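Local structure of glycoside Hydrolase (Bacteroides uniformis, 5T99) at residues A[185-190]-A[201-206]; A[641-646]-A[685-690]. The protein probably hydrolyses galactosidic bonds as a family 2 glycoside hydrolase in an agarose-degrading pathway, and binds the galactose-like inhibitor galacto-isofagomine. One frame throughout, in Å; residues are numbered along the deposited sequence.

Interactions 1 and 2 are both antiparallel strand pairings, and they occupy opposite sides of the chain's centre. Their own centres are about 62 Å apart and their nearest atoms about 47 Å apart, so neither touches the other. Interaction 1, between 185-190 and 201-206, falls in the family 2 range 180-291, and its Tyr188 reaches Asp442, next to helix 427-441 of the barrel. Interaction 2, between 641-646 and 685-690, lies farther out, its centre about 40 Å from the chain centre against about 26 Å for interaction 1. The galacto-isofagomine pocket, with Glu417, Glu494 and Trp553 among its residues, includes no residue of either contact, consistent with both belonging to accessory beta domains.

Interaction 1 of 2, residues A[185-190]-A[201-206]; sequences HGVYVT and VQIETT. With EDO (1,2-ethanediol), chain K; EDO (1,2-ethanediol), chain J.
Tyr188 and Glu204 form an antiparallel hydrogen-bonded pair: Tyr188 N reaches Glu204 O at 3.0 Å, and Glu204 N returns to Tyr188 O in an almost straight bond (177°). The neighbouring pair repeats this, with Thr190 N donating to Gln202 O and Gln202 N to Thr190 O, while Thr206 N closes on Gly186 O at 2.8 Å. Between them, Val187 and Val189 turn their backbone polar groups outward; the side-chain amide of Asn405 donates to Val187 O and accepts from Val189 N, and O1 of a 1,2-ethanediol (chain J) lies 2.6 Å from Val189 O. Likewise Val201, Ile203 and Thr205 bond to strand 245-255, which puts 201-206 in the middle of a three-stranded sheet.

On the face bearing Tyr188, Thr190, Gln202 and Glu204, one water donates to Tyr188 O at 2.9 Å, adds a weak bond to Gln202 O, and shares a hydrogen bond with Thr190 OG1. A chi1 of 54° sets that hydroxyl between its own backbone N and carbonyl carbon, alongside the extended Gln202 chain, where OG1 lies 3.4 Å from Gln202 CB. The Tyr188 phenol bonds to Asp442, and Arg404 makes a cation-pi contact with its ring. Glu204 OE1 accepts a hydrogen bond from the hydroxyl O1 of a second 1,2-ethanediol (chain K), probably from the crystallisation liquor.

The other face is mostly apolar, though Thr205 shares it: Val187 CG1 meets Ile203 CG2 at 3.8 Å, and Val189 CG1 meets Val201 CG1 at 3.9 Å, with Thr286 and Phe288 of the facing strand 279-288 against Val189. The chemistry thus divides by face: valines and isoleucine pack into the interior of a beta-sandwich, whereas Tyr188, with Asn405 bonding the strand edge, fastens this sheet to the barrel.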
ATOM      1  N   HIS A 185      18.609   2.540 -11.279  1.00 23.34           N
ATOM      2  CA  HIS A 185      18.873   2.920  -9.892  1.00 23.30           C
ATOM      3  C   HIS A 185      20.224   3.612  -9.718  1.00 21.19           C
ATOM      4  O   HIS A 185      20.881   3.451  -8.699  1.00 20.68           O
ATOM      5  CB  HIS A 185      18.767   1.687  -8.996  1.00 24.35           C
ATOM      6  CG  HIS A 185      17.562   0.849  -9.290  1.00 26.27           C
ATOM      7  ND1 HIS A 185      17.595  -0.530  -9.302  1.00 26.45           N
ATOM      8  CD2 HIS A 185      16.294   1.202  -9.613  1.00 26.34           C
ATOM      9  CE1 HIS A 185      16.389  -0.988  -9.588  1.00 27.24           C
ATOM     10  NE2 HIS A 185      15.586   0.041  -9.792  1.00 26.62           N
ATOM     11  N   GLY A 186      20.602   4.418 -10.705  1.00 19.74           N
ATOM     12  CA  GLY A 186      21.954   4.953 -10.803  1.00 19.14           C
ATOM     13  C   GLY A 186      22.264   6.256 -10.083  1.00 18.28           C
ATOM     14  O   GLY A 186      23.385   6.761 -10.212  1.00 18.01           O
ATOM     15  N   VAL A 187      21.289   6.810  -9.354  1.00 17.88           N
ATOM     16  CA  VAL A 187      21.512   7.977  -8.487  1.00 17.58           C
ATOM     17  C   VAL A 187      21.017   7.679  -7.072  1.00 17.29           C
ATOM     18  O   VAL A 187      19.922   7.160  -6.881  1.00 17.74           O
ATOM     19  CB  VAL A 187      20.810   9.240  -9.020  1.00 17.70           C
ATOM     20  CG1 VAL A 187      20.998  10.411  -8.059  1.00 17.80           C
ATOM     21  CG2 VAL A 187      21.324   9.593 -10.406  1.00 17.64           C
ATOM     22  N   TYR A 188      21.835   8.032  -6.089  1.00 16.60           N
ATOM     23  CA  TYR A 188      21.565   7.770  -4.691  1.00 15.96           C
ATOM     24  C   TYR A 188      21.717   9.098  -3.932  1.00 16.05           C
ATOM     25  O   TYR A 188      22.824   9.611  -3.808  1.00 16.53           O
ATOM     26  CB  TYR A 188      22.547   6.683  -4.211  1.00 15.40           C
ATOM     27  CG  TYR A 188      22.559   6.347  -2.737  1.00 15.02           C
ATOM     28  CD1 TYR A 188      21.418   6.471  -1.927  1.00 14.76           C
ATOM     29  CD2 TYR A 188      23.730   5.851  -2.146  1.00 15.17           C
ATOM     30  CE1 TYR A 188      21.458   6.121  -0.577  1.00 14.65           C
ATOM     31  CE2 TYR A 188      23.774   5.498  -0.805  1.00 14.89           C
ATOM     32  CZ  TYR A 188      22.645   5.634  -0.021  1.00 14.80           C
ATOM     33  OH  TYR A 188      22.734   5.294   1.321  1.00 14.74           O
ATOM     34  N   VAL A 189      20.593   9.642  -3.448  1.00 15.94           N
ATOM     35  CA  VAL A 189      20.511  10.965  -2.829  1.00 15.52           C
ATOM     36  C   VAL A 189      20.326  10.827  -1.321  1.00 15.36           C
ATOM     37  O   VAL A 189      19.353  10.204  -0.881  1.00 16.33           O
ATOM     38  CB  VAL A 189      19.299  11.742  -3.388  1.00 15.75           C
ATOM     39  CG1 VAL A 189      19.208  13.146  -2.775  1.00 15.62           C
ATOM     40  CG2 VAL A 189      19.357  11.804  -4.913  1.00 15.90           C
ATOM     41  N   THR A 190      21.235  11.412  -0.540  1.00 14.78           N
ATOM     42  CA  THR A 190      21.151  11.422   0.926  1.00 14.44           C
ATOM     43  C   THR A 190      21.250  12.854   1.447  1.00 14.16           C
ATOM     44  O   THR A 190      21.582  13.768   0.686  1.00 13.84           O
ATOM     45  CB  THR A 190      22.249  10.545   1.558  1.00 15.01           C
ATOM     46  OG1 THR A 190      23.559  10.939   1.082  1.00 14.76           O
ATOM     47  CG2 THR A 190      21.990   9.062   1.223  1.00 15.16           C
ATOM     48  N   VAL A 201      22.743  18.179   0.684  1.00 15.02           N
ATOM     49  CA  VAL A 201      22.263  17.110  -0.185  1.00 14.68           C
ATOM     50  C   VAL A 201      23.478  16.465  -0.830  1.00 14.80           C
ATOM     51  O   VAL A 201      24.197  17.114  -1.577  1.00 14.99           O
ATOM     52  CB  VAL A 201      21.344  17.658  -1.283  1.00 14.86           C
ATOM     53  CG1 VAL A 201      20.946  16.553  -2.252  1.00 15.17           C
ATOM     54  CG2 VAL A 201      20.104  18.315  -0.674  1.00 14.76           C
ATOM     55  N   GLN A 202      23.698  15.191  -0.527  1.00 14.73           N
ATOM     56  CA  GLN A 202      24.822  14.431  -1.040  1.00 14.55           C
ATOM     57  C   GLN A 202      24.283  13.515  -2.127  1.00 14.50           C
ATOM     58  O   GLN A 202      23.239  12.890  -1.947  1.00 14.50           O
ATOM     59  CB  GLN A 202      25.468  13.628   0.105  1.00 14.62           C
ATOM     60  CG  GLN A 202      26.606  12.694  -0.303  1.00 14.41           C
ATOM     61  CD  GLN A 202      27.151  11.884   0.862  1.00 14.50           C
ATOM     62  OE1 GLN A 202      27.076  10.649   0.881  1.00 14.89           O
ATOM     63  NE2 GLN A 202      27.708  12.567   1.828  1.00 14.27           N
ATOM     64  N   ILE A 203      24.985  13.442  -3.256  1.00 14.39           N
ATOM     65  CA  ILE A 203      24.494  12.722  -4.443  1.00 14.08           C
ATOM     66  C   ILE A 203      25.586  11.848  -5.039  1.00 14.19           C
ATOM     67  O   ILE A 203      26.652  12.349  -5.409  1.00 14.29           O
ATOM     68  CB  ILE A 203      23.980  13.686  -5.529  1.00 13.94           C
ATOM     69  CG1 ILE A 203      22.855  14.580  -4.974  1.00 14.21           C
ATOM     70  CG2 ILE A 203      23.493  12.901  -6.752  1.00 13.95           C
ATOM     71  CD1 ILE A 203      22.514  15.764  -5.857  1.00 14.52           C
ATOM     72  N   GLU A 204      25.307  10.548  -5.128  1.00 14.79           N
ATOM     73  CA  GLU A 204      26.176   9.599  -5.807  1.00 15.79           C
ATOM     74  C   GLU A 204      25.623   9.311  -7.190  1.00 15.81           C
ATOM     75  O   GLU A 204      24.495   8.856  -7.309  1.00 15.77           O
ATOM     76  CB  GLU A 204      26.291   8.282  -5.038  1.00 15.98           C
ATOM     77  CG  GLU A 204      27.349   7.341  -5.605  1.00 16.05           C
ATOM     78  CD  GLU A 204      27.196   5.930  -5.084  1.00 15.92           C
ATOM     79  OE1 GLU A 204      27.937   5.567  -4.158  1.00 16.05           O
ATOM     80  OE2 GLU A 204      26.320   5.206  -5.587  1.00 15.58           O
ATOM     81  N   THR A 205      26.435   9.557  -8.216  1.00 16.22           N
ATOM     82  CA  THR A 205      26.049   9.315  -9.602  1.00 16.70           C
ATOM     83  C   THR A 205      26.832   8.107 -10.135  1.00 16.90           C
ATOM     84  O   THR A 205      28.043   8.032  -9.966  1.00 16.66           O
ATOM     85  CB  THR A 205      26.333  10.551 -10.488  1.00 16.50           C
ATOM     86  OG1 THR A 205      25.833  11.723  -9.842  1.00 16.85           O
ATOM     87  CG2 THR A 205      25.678  10.430 -11.854  1.00 16.47           C
ATOM     88  N   THR A 206      26.119   7.187 -10.782  1.00 17.24           N
ATOM     89  CA  THR A 206      26.705   6.048 -11.482  1.00 17.62           C
ATOM     90  C   THR A 206      26.568   6.308 -12.978  1.00 17.74           C
ATOM     91  O   THR A 206      25.481   6.642 -13.463  1.00 17.06           O
ATOM     92  CB  THR A 206      25.973   4.727 -11.116  1.00 17.74           C
ATOM     93  OG1 THR A 206      25.992   4.530  -9.696  1.00 17.59           O
ATOM     94  CG2 THR A 206      26.622   3.520 -11.797  1.00 17.89           C
TER
HETATM   95  C1  EDO K 909      27.198   2.600  -3.593  1.00 38.88           C
HETATM   96  O1  EDO K 909      28.558   2.970  -3.326  1.00 36.72           O
HETATM   97  C2  EDO K 909      26.575   1.806  -2.451  1.00 39.10           C
HETATM   98  O2  EDO K 909      25.855   0.673  -2.955  1.00 38.93           O
HETATM   99  C1  EDO J 908      16.719  10.176   1.338  1.00 24.28           C
HETATM  100  O1  EDO J 908      17.539   9.167   0.693  1.00 24.12           O
HETATM  101  C2  EDO J 908      16.415  11.370   0.425  1.00 23.70           C
HETATM  102  O2  EDO J 908      15.007  11.508   0.137  1.00 22.22           O
HETATM  103  O   HOH W   1      24.262  10.109  -1.348  1.00  6.50           O
HETATM  104  O   HOH W   2      24.739  10.116   3.387  1.00 23.41           O

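Interaction 2 of 2, residues A[641-646]-A[685-690]; sequences FLNGKS and PGELTV
Phe641 and Thr689 are joined by two backbone hydrogen bonds, both 2.7 Å: Phe641 N to Thr689 O, and Thr689 N to Phe641 O, the latter near-straight at 171°. A third, Asn643 N to Glu687 O at 2.9 Å, carries the pairing into the turn. A water also links the two backbones, accepting from Gly644 N and donating to Glu687 O.

Side-chain polar bonds come from the Asn643 amide, which bridges to the approach of the other strand. Its OD1 accepts from Glu687 N at 3.2 Å, the donor lying above the carbonyl plane, while its ND2 donates an N-H to Pro685 O at 3.1 Å. With chi1 at -66°, CG stands beside the backbone N, which leads the amide across to 685-687.

Apolar contact is slight. Leu688 CD1 packs 4.1 Å from Leu642 CB, with Trp619 touching both leucines. Separately, the Phe641 ring meets a carbonyl oxygen, Thr689 O, at its edge and in the ring plane.

Leu642 to Lys645 form a type I' turn, with Asn643 and Gly644 at its two central positions. This is a tight beta-hairpin whose first strand, 637-642, pairs with 687-693 inside a four-stranded antiparallel sheet of the DUF4982 region.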
ATOM      1  N   PHE A 641     -28.909   9.877  24.159  1.00 31.80           N
ATOM      2  CA  PHE A 641     -30.303  10.325  24.210  1.00 32.83           C
ATOM      3  C   PHE A 641     -31.147   9.401  23.351  1.00 33.38           C
ATOM      4  O   PHE A 641     -30.850   9.248  22.170  1.00 34.41           O
ATOM      5  CB  PHE A 641     -30.445  11.769  23.690  1.00 33.59           C
ATOM      6  CG  PHE A 641     -29.833  12.824  24.591  1.00 33.64           C
ATOM      7  CD1 PHE A 641     -30.605  13.477  25.553  1.00 33.50           C
ATOM      8  CD2 PHE A 641     -28.490  13.190  24.457  1.00 33.31           C
ATOM      9  CE1 PHE A 641     -30.048  14.461  26.376  1.00 33.54           C
ATOM     10  CE2 PHE A 641     -27.929  14.171  25.276  1.00 33.18           C
ATOM     11  CZ  PHE A 641     -28.708  14.805  26.238  1.00 33.30           C
ATOM     12  N   LEU A 642     -32.175   8.777  23.937  1.00 33.73           N
ATOM     13  CA  LEU A 642     -33.129   7.953  23.177  1.00 34.33           C
ATOM     14  C   LEU A 642     -34.465   8.686  23.065  1.00 35.10           C
ATOM     15  O   LEU A 642     -35.132   8.906  24.074  1.00 33.05           O
ATOM     16  CB  LEU A 642     -33.333   6.591  23.845  1.00 33.97           C
ATOM     17  CG  LEU A 642     -34.343   5.639  23.190  1.00 33.92           C
ATOM     18  CD1 LEU A 642     -33.976   5.325  21.743  1.00 33.60           C
ATOM     19  CD2 LEU A 642     -34.458   4.366  24.011  1.00 34.51           C
ATOM     20  N   ASN A 643     -34.840   9.051  21.837  1.00 37.33           N
ATOM     21  CA  ASN A 643     -36.037   9.869  21.564  1.00 39.09           C
ATOM     22  C   ASN A 643     -36.127  11.124  22.456  1.00 39.28           C
ATOM     23  O   ASN A 643     -37.184  11.441  22.998  1.00 40.19           O
ATOM     24  CB  ASN A 643     -37.301   9.011  21.692  1.00 38.94           C
ATOM     25  CG  ASN A 643     -37.370   7.932  20.637  1.00 39.68           C
ATOM     26  OD1 ASN A 643     -37.320   8.223  19.451  1.00 38.96           O
ATOM     27  ND2 ASN A 643     -37.487   6.679  21.061  1.00 42.76           N
ATOM     28  N   GLY A 644     -35.003  11.816  22.619  1.00 38.55           N
ATOM     29  CA  GLY A 644     -34.937  13.004  23.460  1.00 38.75           C
ATOM     30  C   GLY A 644     -34.642  12.778  24.937  1.00 38.58           C
ATOM     31  O   GLY A 644     -34.179  13.700  25.603  1.00 38.83           O
ATOM     32  N   LYS A 645     -34.896  11.578  25.461  1.00 39.86           N
ATOM     33  CA  LYS A 645     -34.665  11.299  26.881  1.00 41.33           C
ATOM     34  C   LYS A 645     -33.208  10.881  27.130  1.00 39.17           C
ATOM     35  O   LYS A 645     -32.715   9.932  26.507  1.00 38.72           O
ATOM     36  CB  LYS A 645     -35.620  10.208  27.380  1.00 44.72           C
ATOM     37  CG  LYS A 645     -35.806  10.220  28.900  1.00 48.66           C
ATOM     38  CD  LYS A 645     -36.458   8.947  29.438  1.00 51.15           C
ATOM     39  CE  LYS A 645     -35.545   7.729  29.338  1.00 53.00           C
ATOM     40  NZ  LYS A 645     -35.739   6.773  30.470  1.00 54.68           N
ATOM     41  N   SER A 646     -32.538  11.584  28.043  1.00 35.81           N
ATOM     42  CA  SER A 646     -31.153  11.274  28.426  1.00 34.89           C
ATOM     43  C   SER A 646     -31.034   9.897  29.075  1.00 34.26           C
ATOM     44  O   SER A 646     -31.892   9.511  29.855  1.00 37.25           O
ATOM     45  CB  SER A 646     -30.620  12.333  29.397  1.00 33.95           C
ATOM     46  OG  SER A 646     -29.317  12.020  29.861  1.00 33.16           O
ATOM     47  N   PRO A 685     -37.995   1.895  19.418  1.00 40.99           N
ATOM     48  CA  PRO A 685     -37.566   2.434  18.119  1.00 40.78           C
ATOM     49  C   PRO A 685     -37.654   3.952  18.034  1.00 40.92           C
ATOM     50  O   PRO A 685     -38.204   4.590  18.927  1.00 40.02           O
ATOM     51  CB  PRO A 685     -38.527   1.774  17.120  1.00 40.93           C
ATOM     52  CG  PRO A 685     -39.738   1.453  17.910  1.00 40.75           C
ATOM     53  CD  PRO A 685     -39.261   1.148  19.305  1.00 41.32           C
ATOM     54  N   GLY A 686     -37.090   4.509  16.960  1.00 44.02           N
ATOM     55  CA  GLY A 686     -37.026   5.962  16.731  1.00 43.25           C
ATOM     56  C   GLY A 686     -35.595   6.425  16.515  1.00 44.14           C
ATOM     57  O   GLY A 686     -34.893   5.879  15.654  1.00 43.70           O
ATOM     58  N   GLU A 687     -35.152   7.418  17.295  1.00 45.04           N
ATOM     59  CA  GLU A 687     -33.817   7.996  17.116  1.00 44.06           C
ATOM     60  C   GLU A 687     -32.944   8.066  18.377  1.00 42.27           C
ATOM     61  O   GLU A 687     -33.360   8.555  19.427  1.00 43.42           O
ATOM     62  CB  GLU A 687     -33.893   9.350  16.398  1.00 45.29           C
ATOM     63  CG  GLU A 687     -34.321  10.572  17.201  1.00 46.71           C
ATOM     64  CD  GLU A 687     -34.384  11.834  16.331  1.00 48.61           C
ATOM     65  OE1 GLU A 687     -34.171  11.750  15.091  1.00 48.16           O
ATOM     66  OE2 GLU A 687     -34.644  12.923  16.884  1.00 49.63           O
ATOM     67  N   LEU A 688     -31.718   7.566  18.224  1.00 38.28           N
ATOM     68  CA  LEU A 688     -30.727   7.487  19.276  1.00 36.93           C
ATOM     69  C   LEU A 688     -29.605   8.492  18.969  1.00 35.45           C
ATOM     70  O   LEU A 688     -28.908   8.365  17.951  1.00 36.69           O
ATOM     71  CB  LEU A 688     -30.184   6.053  19.320  1.00 36.76           C
ATOM     72  CG  LEU A 688     -29.237   5.645  20.442  1.00 36.31           C
ATOM     73  CD1 LEU A 688     -29.898   5.833  21.793  1.00 36.08           C
ATOM     74  CD2 LEU A 688     -28.806   4.201  20.247  1.00 36.46           C
ATOM     75  N   THR A 689     -29.440   9.492  19.832  1.00 31.99           N
ATOM     76  CA  THR A 689     -28.498  10.577  19.590  1.00 30.66           C
ATOM     77  C   THR A 689     -27.399  10.610  20.659  1.00 28.57           C
ATOM     78  O   THR A 689     -27.679  10.499  21.846  1.00 28.14           O
ATOM     79  CB  THR A 689     -29.236  11.930  19.530  1.00 30.72           C
ATOM     80  OG1 THR A 689     -30.173  11.911  18.447  1.00 31.42           O
ATOM     81  CG2 THR A 689     -28.265  13.083  19.325  1.00 30.24           C
ATOM     82  N   VAL A 690     -26.151  10.765  20.217  1.00 27.05           N
ATOM     83  CA  VAL A 690     -25.000  10.861  21.119  1.00 26.15           C
ATOM     84  C   VAL A 690     -24.398  12.251  21.007  1.00 25.60           C
ATOM     85  O   VAL A 690     -24.226  12.768  19.905  1.00 24.38           O
ATOM     86  CB  VAL A 690     -23.920   9.774  20.868  1.00 25.53           C
ATOM     87  CG1 VAL A 690     -23.340   9.821  19.457  1.00 24.91           C
ATOM     88  CG2 VAL A 690     -22.810   9.902  21.901  1.00 25.96           C
TER
HETATM   89  O   HOH W   3     -32.837  11.170  20.625  1.00 34.70           O